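Catechol 2,3-dioxygenase (Pseudomonas sp. KL28, PDB 3HPY) probably catalyses the iron-dependent extradiol cleavage of catechols by dioxygen, opening catechol itself to 2-hydroxy-6-oxohexa-2,4-dienoate, and works as a homotetramer. Local coordinates at residues Y44-D52 with Q142-L152; L82-L91 with Q166-G174. All blocks are in the same frame, centred on the assembly; numbering follows the deposited sequence.

Interaction 1: residues Y44-D52 with Q142-L152; sequences YFKCWDERD and QREHGIAPIQL
Trp48 lays its indole along the 142-152 loop, with the backbone of Gln142 and Arg143 over one ring face, toward its rim, and Asp49 CB of its own segment over the other. Arg143 makes a CH-pi contact, its CA 4.1 Å from the centroid of the Trp48 five-membered ring. From there the arginine side chain runs beside the indole, guanidinium plane nearly perpendicular to the ring (87°). At the ring edge, in plane, Trp48 NE1 gives a weak, bent hydrogen bond to Ala148 O (3.4 Å). The ring takes this place because CG sits between the backbone N and the carbonyl carbon (chi1 72°). A water accepts from Trp48 N and donates to Pro149 O, bridging the two backbones. Cys47 puts SG 3.5 Å from Gln151 CA and against Pro149 CG (3.9 Å). Glu50, extended beyond CG, divides its carboxylate: OE1 accepts from Cys47 N (2.9 Å) within the Cys47-Glu50 type I turn, and OE2 from Leu152 N (3.1 Å, N-H...O 160°), both donors lying well above the carboxylate plane. Lys46 NZ bonds both Cys47 O and Glu50 O, meeting Cys47 O from the face opposite to Glu50 N. Asp49 OD1 forms a salt bridge with Arg252 of a neighbouring subunit. With both Glu50 oxygens engaged by backbone N-H groups, the carboxylate is probably favoured as the anion, and it ties the Cys47-Glu50 turn to Leu152 in strand 151-159.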
loop_
_atom_site.group_PDB
_atom_site.type_symbol
_atom_site.label_atom_id
_atom_site.label_comp_id
_atom_site.label_asym_id
_atom_site.label_seq_id
_atom_site.Cartn_x
_atom_site.Cartn_y
_atom_site.Cartn_z
ATOM N N TYR C 44 23.474 22.902 4.620
ATOM C CA TYR C 44 23.233 21.578 5.182
ATOM C C TYR C 44 21.758 21.181 5.232
ATOM O O TYR C 44 20.879 22.003 5.518
ATOM C CB TYR C 44 23.819 21.491 6.599
ATOM C CG TYR C 44 25.290 21.867 6.731
ATOM C CD1 TYR C 44 25.723 23.175 6.495
ATOM C CD2 TYR C 44 26.241 20.923 7.129
ATOM C CE1 TYR C 44 27.058 23.534 6.654
ATOM C CE2 TYR C 44 27.587 21.274 7.293
ATOM C CZ TYR C 44 27.987 22.580 7.054
ATOM O OH TYR C 44 29.308 22.934 7.215
ATOM N N PHE C 45 21.514 19.900 4.971
ATOM C CA PHE C 45 20.172 19.326 4.974
ATOM C C PHE C 45 20.164 18.024 5.759
ATOM O O PHE C 45 21.215 17.436 6.014
ATOM C CB PHE C 45 19.714 18.989 3.555
ATOM C CG PHE C 45 19.553 20.173 2.651
ATOM C CD1 PHE C 45 20.591 20.575 1.812
ATOM C CD2 PHE C 45 18.335 20.842 2.578
ATOM C CE1 PHE C 45 20.410 21.618 0.909
ATOM C CE2 PHE C 45 18.146 21.885 1.680
ATOM C CZ PHE C 45 19.185 22.273 0.843
ATOM N N LYS C 46 18.965 17.575 6.120
ATOM C CA LYS C 46 18.768 16.313 6.829
ATOM C C LYS C 46 17.354 15.806 6.526
ATOM O O LYS C 46 16.492 16.576 6.093
ATOM C CB LYS C 46 18.925 16.498 8.338
ATOM C CG LYS C 46 17.757 17.224 9.005
ATOM C CD LYS C 46 17.973 17.298 10.503
ATOM C CE LYS C 46 17.596 15.983 11.180
ATOM N NZ LYS C 46 16.101 15.854 11.252
ATOM N N CYS C 47 17.118 14.516 6.731
ATOM C CA CYS C 47 15.787 13.964 6.503
ATOM C C CYS C 47 14.983 14.360 7.733
ATOM O O CYS C 47 15.527 14.391 8.838
ATOM C CB CYS C 47 15.865 12.446 6.354
ATOM S SG CYS C 47 16.744 11.915 4.854
ATOM N N TRP C 48 13.702 14.679 7.551
ATOM C CA TRP C 48 12.888 15.104 8.680
ATOM C C TRP C 48 12.898 14.136 9.853
ATOM O O TRP C 48 12.814 14.571 11.003
ATOM C CB TRP C 48 11.436 15.357 8.256
ATOM C CG TRP C 48 10.657 14.106 7.933
ATOM C CD1 TRP C 48 10.549 13.494 6.712
ATOM C CD2 TRP C 48 9.903 13.302 8.856
ATOM N NE1 TRP C 48 9.774 12.356 6.821
ATOM C CE2 TRP C 48 9.367 12.214 8.125
ATOM C CE3 TRP C 48 9.635 13.391 10.229
ATOM C CZ2 TRP C 48 8.571 11.224 8.723
ATOM C CZ3 TRP C 48 8.831 12.395 10.829
ATOM C CH2 TRP C 48 8.317 11.332 10.073
ATOM N N ASP C 49 13.019 12.837 9.577
ATOM C CA ASP C 49 12.985 11.836 10.648
ATOM C C ASP C 49 14.316 11.520 11.342
ATOM O O ASP C 49 14.315 10.861 12.378
ATOM C CB ASP C 49 12.353 10.529 10.137
ATOM C CG ASP C 49 11.438 9.873 11.170
ATOM O OD1 ASP C 49 11.267 10.437 12.271
ATOM O OD2 ASP C 49 10.875 8.793 10.885
ATOM N N GLU C 50 15.441 11.975 10.796
ATOM C CA GLU C 50 16.732 11.704 11.442
ATOM C C GLU C 50 16.817 12.634 12.629
ATOM O O GLU C 50 15.994 13.533 12.754
ATOM C CB GLU C 50 17.902 11.991 10.501
ATOM C CG GLU C 50 17.837 11.225 9.204
ATOM C CD GLU C 50 18.918 11.642 8.220
ATOM O OE1 GLU C 50 19.109 12.868 8.026
ATOM O OE2 GLU C 50 19.564 10.742 7.638
ATOM N N ARG C 51 17.809 12.435 13.492
ATOM C CA ARG C 51 17.943 13.297 14.660
ATOM C C ARG C 51 19.158 14.218 14.609
ATOM O O ARG C 51 19.164 15.278 15.241
ATOM C CB ARG C 51 17.984 12.445 15.938
ATOM C CG ARG C 51 16.795 11.505 16.044
ATOM C CD ARG C 51 16.585 10.977 17.445
ATOM N NE ARG C 51 15.500 10.002 17.459
ATOM C CZ ARG C 51 15.083 9.361 18.544
ATOM N NH1 ARG C 51 15.659 9.589 19.717
ATOM N NH2 ARG C 51 14.091 8.490 18.450
ATOM N N ASP C 52 20.167 13.827 13.837
ATOM C CA ASP C 52 21.391 14.615 13.723
ATOM C C ASP C 52 21.290 15.804 12.767
ATOM O O ASP C 52 20.521 15.782 11.803
ATOM C CB ASP C 52 22.561 13.698 13.348
ATOM C CG ASP C 52 23.035 12.847 14.528
ATOM O OD1 ASP C 52 22.578 13.106 15.669
ATOM O OD2 ASP C 52 23.866 11.937 14.325
ATOM N N GLN C 142 5.990 17.647 8.125
ATOM C CA GLN C 142 7.273 17.464 7.464
ATOM C C GLN C 142 7.221 16.284 6.492
ATOM O O GLN C 142 7.814 16.343 5.416
ATOM C CB GLN C 142 8.384 17.235 8.500
ATOM C CG GLN C 142 8.658 18.442 9.414
ATOM C CD GLN C 142 9.703 18.150 10.490
ATOM O OE1 GLN C 142 9.469 17.354 11.399
ATOM N NE2 GLN C 142 10.866 18.794 10.383
ATOM N N ARG C 143 6.498 15.235 6.873
ATOM C CA ARG C 143 6.371 14.019 6.066
ATOM C C ARG C 143 5.685 14.254 4.727
ATOM O O ARG C 143 5.800 13.448 3.803
ATOM C CB ARG C 143 5.584 12.952 6.840
ATOM C CG ARG C 143 5.615 11.575 6.192
ATOM C CD ARG C 143 4.723 10.553 6.905
ATOM N NE ARG C 143 3.297 10.803 6.696
ATOM C CZ ARG C 143 2.348 9.887 6.875
ATOM N NH1 ARG C 143 2.673 8.663 7.266
ATOM N NH2 ARG C 143 1.075 10.188 6.649
ATOM N N GLU C 144 4.973 15.364 4.616
ATOM C CA GLU C 144 4.253 15.653 3.389
ATOM C C GLU C 144 4.872 16.778 2.583
ATOM O O GLU C 144 4.326 17.187 1.560
ATOM C CB GLU C 144 2.801 15.983 3.729
ATOM C CG GLU C 144 2.156 14.921 4.600
ATOM C CD GLU C 144 0.723 15.243 4.961
ATOM O OE1 GLU C 144 -0.157 15.095 4.093
ATOM O OE2 GLU C 144 0.477 15.651 6.114
ATOM N N HIS C 145 6.010 17.282 3.045
ATOM C CA HIS C 145 6.687 18.365 2.345
ATOM C C HIS C 145 7.579 17.747 1.288
ATOM O O HIS C 145 8.661 17.234 1.592
ATOM C CB HIS C 145 7.521 19.187 3.325
ATOM C CG HIS C 145 8.219 20.352 2.694
ATOM N ND1 HIS C 145 7.546 21.461 2.233
ATOM C CD2 HIS C 145 9.532 20.588 2.474
ATOM C CE1 HIS C 145 8.415 22.336 1.760
ATOM N NE2 HIS C 145 9.628 21.830 1.895
ATOM N N GLY C 146 7.127 17.795 0.041
ATOM C CA GLY C 146 7.899 17.193 -1.026
ATOM C C GLY C 146 7.943 15.697 -0.779
ATOM O O GLY C 146 7.127 15.170 -0.028
ATOM N N ILE C 147 8.890 15.011 -1.403
ATOM C CA ILE C 147 9.023 13.565 -1.242
ATOM C C ILE C 147 9.244 13.225 0.236
ATOM O O ILE C 147 8.660 12.271 0.765
ATOM C CB ILE C 147 10.193 13.056 -2.098
ATOM C CG1 ILE C 147 9.953 13.477 -3.552
ATOM C CG2 ILE C 147 10.314 11.538 -1.998
ATOM C CD1 ILE C 147 11.079 13.110 -4.507
ATOM N N ALA C 148 10.094 14.017 0.880
ATOM C CA ALA C 148 10.415 13.898 2.303
ATOM C C ALA C 148 10.871 12.515 2.769
ATOM O O ALA C 148 10.177 11.850 3.526
ATOM C CB ALA C 148 9.211 14.363 3.131
ATOM N N PRO C 149 12.069 12.085 2.356
ATOM C CA PRO C 149 12.548 10.764 2.777
ATOM C C PRO C 149 12.826 10.693 4.279
ATOM O O PRO C 149 12.882 11.726 4.952
ATOM C CB PRO C 149 13.792 10.567 1.922
ATOM C CG PRO C 149 14.328 11.974 1.810
ATOM C CD PRO C 149 13.080 12.784 1.537
ATOM N N ILE C 150 13.013 9.472 4.780
ATOM C CA ILE C 150 13.241 9.207 6.200
ATOM C C ILE C 150 14.697 9.170 6.677
ATOM O O ILE C 150 14.971 9.476 7.832
ATOM C CB ILE C 150 12.547 7.880 6.611
ATOM C CG1 ILE C 150 11.030 8.093 6.699
ATOM C CG2 ILE C 150 13.063 7.394 7.958
ATOM C CD1 ILE C 150 10.368 8.410 5.371
ATOM N N GLN C 151 15.621 8.773 5.810
ATOM C CA GLN C 151 17.037 8.741 6.175
ATOM C C GLN C 151 17.939 8.609 4.955
ATOM O O GLN C 151 17.492 8.200 3.886
ATOM C CB GLN C 151 17.346 7.571 7.128
ATOM C CG GLN C 151 17.047 6.180 6.572
ATOM C CD GLN C 151 17.580 5.050 7.451
ATOM O OE1 GLN C 151 17.548 5.130 8.683
ATOM N NE2 GLN C 151 18.045 3.979 6.819
ATOM N N LEU C 152 19.208 8.982 5.124
ATOM C CA LEU C 152 20.203 8.822 4.069
ATOM C C LEU C 152 20.491 7.327 4.232
ATOM O O LEU C 152 21.108 6.917 5.212
ATOM C CB LEU C 152 21.459 9.653 4.382
ATOM C CG LEU C 152 22.716 9.390 3.541
ATOM C CD1 LEU C 152 22.485 9.907 2.125
ATOM C CD2 LEU C 152 23.941 10.071 4.166
HETATM O O HOH W 1 13.164 14.498 4.875
#

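Interaction 2: residues L82-L91 with Q166-G174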
loop_
_atom_site.group_PDB
_atom_site.type_symbol
_atom_site.label_atom_id
_atom_site.label_comp_id
_atom_site.label_asym_id
_atom_site.label_seq_id
_atom_site.Cartn_x
_atom_site.Cartn_y
_atom_site.Cartn_z
ATOM N N LEU C 82 39.404 3.220 15.176
ATOM C CA LEU C 82 39.368 2.984 13.738
ATOM C C LEU C 82 40.456 3.745 12.977
ATOM O O LEU C 82 41.050 3.210 12.039
ATOM C CB LEU C 82 37.977 3.320 13.199
ATOM C CG LEU C 82 36.970 2.296 13.728
ATOM C CD1 LEU C 82 35.548 2.801 13.552
ATOM C CD2 LEU C 82 37.186 0.974 13.004
ATOM N N ASP C 83 40.723 4.984 13.374
ATOM C CA ASP C 83 41.780 5.754 12.722
ATOM C C ASP C 83 43.056 4.904 12.808
ATOM O O ASP C 83 43.736 4.695 11.807
ATOM C CB ASP C 83 41.973 7.103 13.438
ATOM C CG ASP C 83 42.981 8.021 12.736
ATOM O OD1 ASP C 83 43.380 9.024 13.363
ATOM O OD2 ASP C 83 43.367 7.760 11.575
ATOM N N ALA C 84 43.357 4.385 14.001
ATOM C CA ALA C 84 44.556 3.568 14.211
ATOM C C ALA C 84 44.598 2.304 13.360
ATOM O O ALA C 84 45.651 1.937 12.836
ATOM C CB ALA C 84 44.686 3.194 15.678
ATOM N N ASP C 85 43.456 1.636 13.230
ATOM C CA ASP C 85 43.381 0.412 12.440
ATOM C C ASP C 85 43.564 0.718 10.958
ATOM O O ASP C 85 44.052 -0.115 10.199
ATOM C CB ASP C 85 42.038 -0.289 12.657
ATOM C CG ASP C 85 41.786 -0.635 14.118
ATOM O OD1 ASP C 85 42.742 -1.051 14.809
ATOM O OD2 ASP C 85 40.629 -0.503 14.576
ATOM N N LEU C 86 43.158 1.915 10.546
ATOM C CA LEU C 86 43.303 2.311 9.150
ATOM C C LEU C 86 44.780 2.553 8.850
ATOM O O LEU C 86 45.277 2.194 7.781
ATOM C CB LEU C 86 42.493 3.578 8.863
ATOM C CG LEU C 86 40.972 3.401 8.766
ATOM C CD1 LEU C 86 40.295 4.760 8.826
ATOM C CD2 LEU C 86 40.615 2.664 7.480
ATOM N N GLN C 87 45.487 3.153 9.798
ATOM C CA GLN C 87 46.905 3.414 9.585
ATOM C C GLN C 87 47.707 2.121 9.675
ATOM O O GLN C 87 48.617 1.904 8.883
ATOM C CB GLN C 87 47.424 4.423 10.602
ATOM C CG GLN C 87 46.639 5.704 10.642
ATOM C CD GLN C 87 47.289 6.722 11.531
ATOM O OE1 GLN C 87 46.621 7.420 12.291
ATOM N NE2 GLN C 87 48.609 6.823 11.439
ATOM N N ALA C 88 47.365 1.258 10.627
ATOM C CA ALA C 88 48.076 -0.012 10.776
ATOM C C ALA C 88 47.919 -0.824 9.496
ATOM O O ALA C 88 48.816 -1.580 9.111
ATOM C CB ALA C 88 47.519 -0.800 11.971
ATOM N N TYR C 89 46.769 -0.653 8.844
ATOM C CA TYR C 89 46.441 -1.350 7.602
ATOM C C TYR C 89 47.297 -0.803 6.471
ATOM O O TYR C 89 47.539 -1.486 5.478
ATOM C CB TYR C 89 44.960 -1.147 7.248
ATOM C CG TYR C 89 44.451 -2.079 6.161
ATOM C CD1 TYR C 89 44.221 -3.427 6.426
ATOM C CD2 TYR C 89 44.224 -1.616 4.860
ATOM C CE1 TYR C 89 43.780 -4.300 5.429
ATOM C CE2 TYR C 89 43.784 -2.477 3.853
ATOM C CZ TYR C 89 43.566 -3.816 4.142
ATOM O OH TYR C 89 43.139 -4.667 3.146
ATOM N N GLY C 90 47.738 0.442 6.620
ATOM C CA GLY C 90 48.570 1.050 5.596
ATOM C C GLY C 90 47.963 2.259 4.903
ATOM O O GLY C 90 48.581 2.843 4.010
ATOM N N LEU C 91 46.755 2.641 5.308
ATOM C CA LEU C 91 46.085 3.783 4.707
ATOM C C LEU C 91 46.496 5.067 5.406
ATOM O O LEU C 91 46.693 5.094 6.623
ATOM C CB LEU C 91 44.560 3.620 4.791
ATOM C CG LEU C 91 43.939 2.471 3.986
ATOM C CD1 LEU C 91 42.481 2.300 4.370
ATOM C CD2 LEU C 91 44.072 2.748 2.500
ATOM N N GLN C 166 36.650 -3.640 -0.777
ATOM C CA GLN C 166 35.934 -4.598 0.042
ATOM C C GLN C 166 36.765 -4.978 1.274
ATOM O O GLN C 166 36.271 -4.916 2.404
ATOM C CB GLN C 166 35.588 -5.841 -0.785
ATOM C CG GLN C 166 35.059 -7.008 0.039
ATOM C CD GLN C 166 34.401 -8.091 -0.799
ATOM O OE1 GLN C 166 34.777 -8.325 -1.951
ATOM N NE2 GLN C 166 33.422 -8.774 -0.212
ATOM N N LYS C 167 38.025 -5.347 1.052
ATOM C CA LYS C 167 38.918 -5.743 2.137
ATOM C C LYS C 167 38.946 -4.718 3.260
ATOM O O LYS C 167 38.837 -5.069 4.434
ATOM C CB LYS C 167 40.350 -5.946 1.620
ATOM C CG LYS C 167 40.511 -7.054 0.595
ATOM C CD LYS C 167 41.994 -7.337 0.274
ATOM C CE LYS C 167 42.626 -6.306 -0.680
ATOM N NZ LYS C 167 42.918 -4.973 -0.055
ATOM N N ILE C 168 39.101 -3.450 2.904
ATOM C CA ILE C 168 39.151 -2.400 3.913
ATOM C C ILE C 168 37.835 -2.341 4.674
ATOM O O ILE C 168 37.821 -2.219 5.906
ATOM C CB ILE C 168 39.413 -1.031 3.279
ATOM C CG1 ILE C 168 40.724 -1.067 2.496
ATOM C CG2 ILE C 168 39.472 0.039 4.356
ATOM C CD1 ILE C 168 40.937 0.140 1.629
ATOM N N PHE C 169 36.726 -2.418 3.945
ATOM C CA PHE C 169 35.427 -2.380 4.598
ATOM C C PHE C 169 35.144 -3.584 5.483
ATOM O O PHE C 169 34.682 -3.413 6.613
ATOM C CB PHE C 169 34.299 -2.215 3.572
ATOM C CG PHE C 169 34.041 -0.788 3.202
ATOM C CD1 PHE C 169 34.789 -0.163 2.210
ATOM C CD2 PHE C 169 33.102 -0.040 3.905
ATOM C CE1 PHE C 169 34.608 1.192 1.926
ATOM C CE2 PHE C 169 32.912 1.317 3.632
ATOM C CZ PHE C 169 33.666 1.936 2.642
ATOM N N THR C 170 35.417 -4.790 4.987
ATOM C CA THR C 170 35.139 -5.998 5.761
ATOM C C THR C 170 36.230 -6.406 6.749
ATOM O O THR C 170 35.944 -7.076 7.744
ATOM C CB THR C 170 34.828 -7.231 4.850
ATOM O OG1 THR C 170 36.027 -7.676 4.197
ATOM C CG2 THR C 170 33.776 -6.878 3.808
ATOM N N GLU C 171 37.473 -6.017 6.498
ATOM C CA GLU C 171 38.538 -6.387 7.417
ATOM C C GLU C 171 38.932 -5.256 8.360
ATOM O O GLU C 171 39.564 -5.499 9.383
ATOM C CB GLU C 171 39.758 -6.883 6.646
ATOM C CG GLU C 171 39.462 -8.103 5.797
ATOM C CD GLU C 171 40.713 -8.819 5.322
ATOM O OE1 GLU C 171 41.661 -8.145 4.856
ATOM O OE2 GLU C 171 40.743 -10.064 5.406
ATOM N N VAL C 172 38.531 -4.029 8.037
ATOM C CA VAL C 172 38.874 -2.891 8.879
ATOM C C VAL C 172 37.682 -2.124 9.473
ATOM O O VAL C 172 37.675 -1.824 10.666
ATOM C CB VAL C 172 39.762 -1.892 8.106
ATOM C CG1 VAL C 172 40.252 -0.798 9.039
ATOM C CG2 VAL C 172 40.936 -2.622 7.484
ATOM N N LEU C 173 36.686 -1.810 8.646
ATOM C CA LEU C 173 35.512 -1.058 9.095
ATOM C C LEU C 173 34.364 -1.877 9.685
ATOM O O LEU C 173 33.305 -1.330 10.009
ATOM C CB LEU C 173 34.956 -0.202 7.949
ATOM C CG LEU C 173 35.787 0.997 7.467
ATOM C CD1 LEU C 173 36.354 1.734 8.675
ATOM C CD2 LEU C 173 36.908 0.540 6.572
ATOM N N GLY C 174 34.561 -3.181 9.811
ATOM C CA GLY C 174 33.524 -4.023 10.376
ATOM C C GLY C 174 32.310 -4.220 9.484
ATOM O O GLY C 174 31.203 -4.440 9.977
HETATM O O HOH W 2 39.605 -2.608 12.861
#
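Tyr89 spreads its ring over Val172, whose CG2 lies under one face, 3.9 Å from the ring centroid and 24° off the normal, a CH-pi contact displaced toward CD1 (3.5 Å from Val172 CG2). The ring reaches across from the last turn of its helix with CG anti to the backbone N (chi1 -167°). Ile168 meets it obliquely, CG1 3.6 Å from Tyr89 CE2. At the far end the phenol oxygen accepts a hydrogen bond from Lys167 NZ (3.2 Å between Tyr89 OH and Lys167 NZ). The lysine chain is bent at chi3 and chi4, which curls the ammonium group back to the edge of the ring near its plane. Glu171 OE1 also lies near the ring plane at that edge, too far from Tyr89 OH for a hydrogen bond. Helices 76-89 and 162-171 come from the N-terminal and the C-terminal glyoxalase-like (vicinal oxygen chelate) modules of the extradiol dioxygenase, so the contact joins the two modules away from the metal. The short axes of 82-89 and 166-171 run roughly antiparallel, at 138° and 11.6 Å apart, and the gap is filled by Tyr89, Leu86, Val172 and Ile168. Next to the tyrosine along its helix, Leu86 CD2 packs on Val172 CG1 (3.8 Å), with Ile168 and Leu173 a little farther off. Leu91, just beyond the Schellman motif in which Gly90 ends the first helix, meets Ile168 tip to tip, Leu91 CD1 3.8 Å from Ile168 CD1. Phe110 on strand 107-111 also touches Leu86, while Leu112 and Pro113 pack on Ile168. Toward the start of segment 82-91, Leu82 CD2 approaches Val172 O, and a water donates to that same carbonyl oxygen and, weakly, to Asp85 OD2, a carboxylate oxygen that is also salt-bridged to Lys81.

Both contacts join the N-terminal half of the chain to later residues, and their segments alternate in sequence: 44-52, 82-91, 142-152, 166-174. Strand 151-159, where interaction 1 ends, is followed directly by helix 162-171 of interaction 2. The two do not touch; their centres are 31 Å apart, on opposite sides of the chain's centre, and their nearest atoms about 13 Å apart. Interaction 1 lies closer to the chemistry: the Leu152 side chain is about 10 Å from the iron and about 7 Å from that of the iron ligand His154, and the Gln151 side chain about 11 Å from 4-methylcatechol. Interaction 2 is remote from these sites.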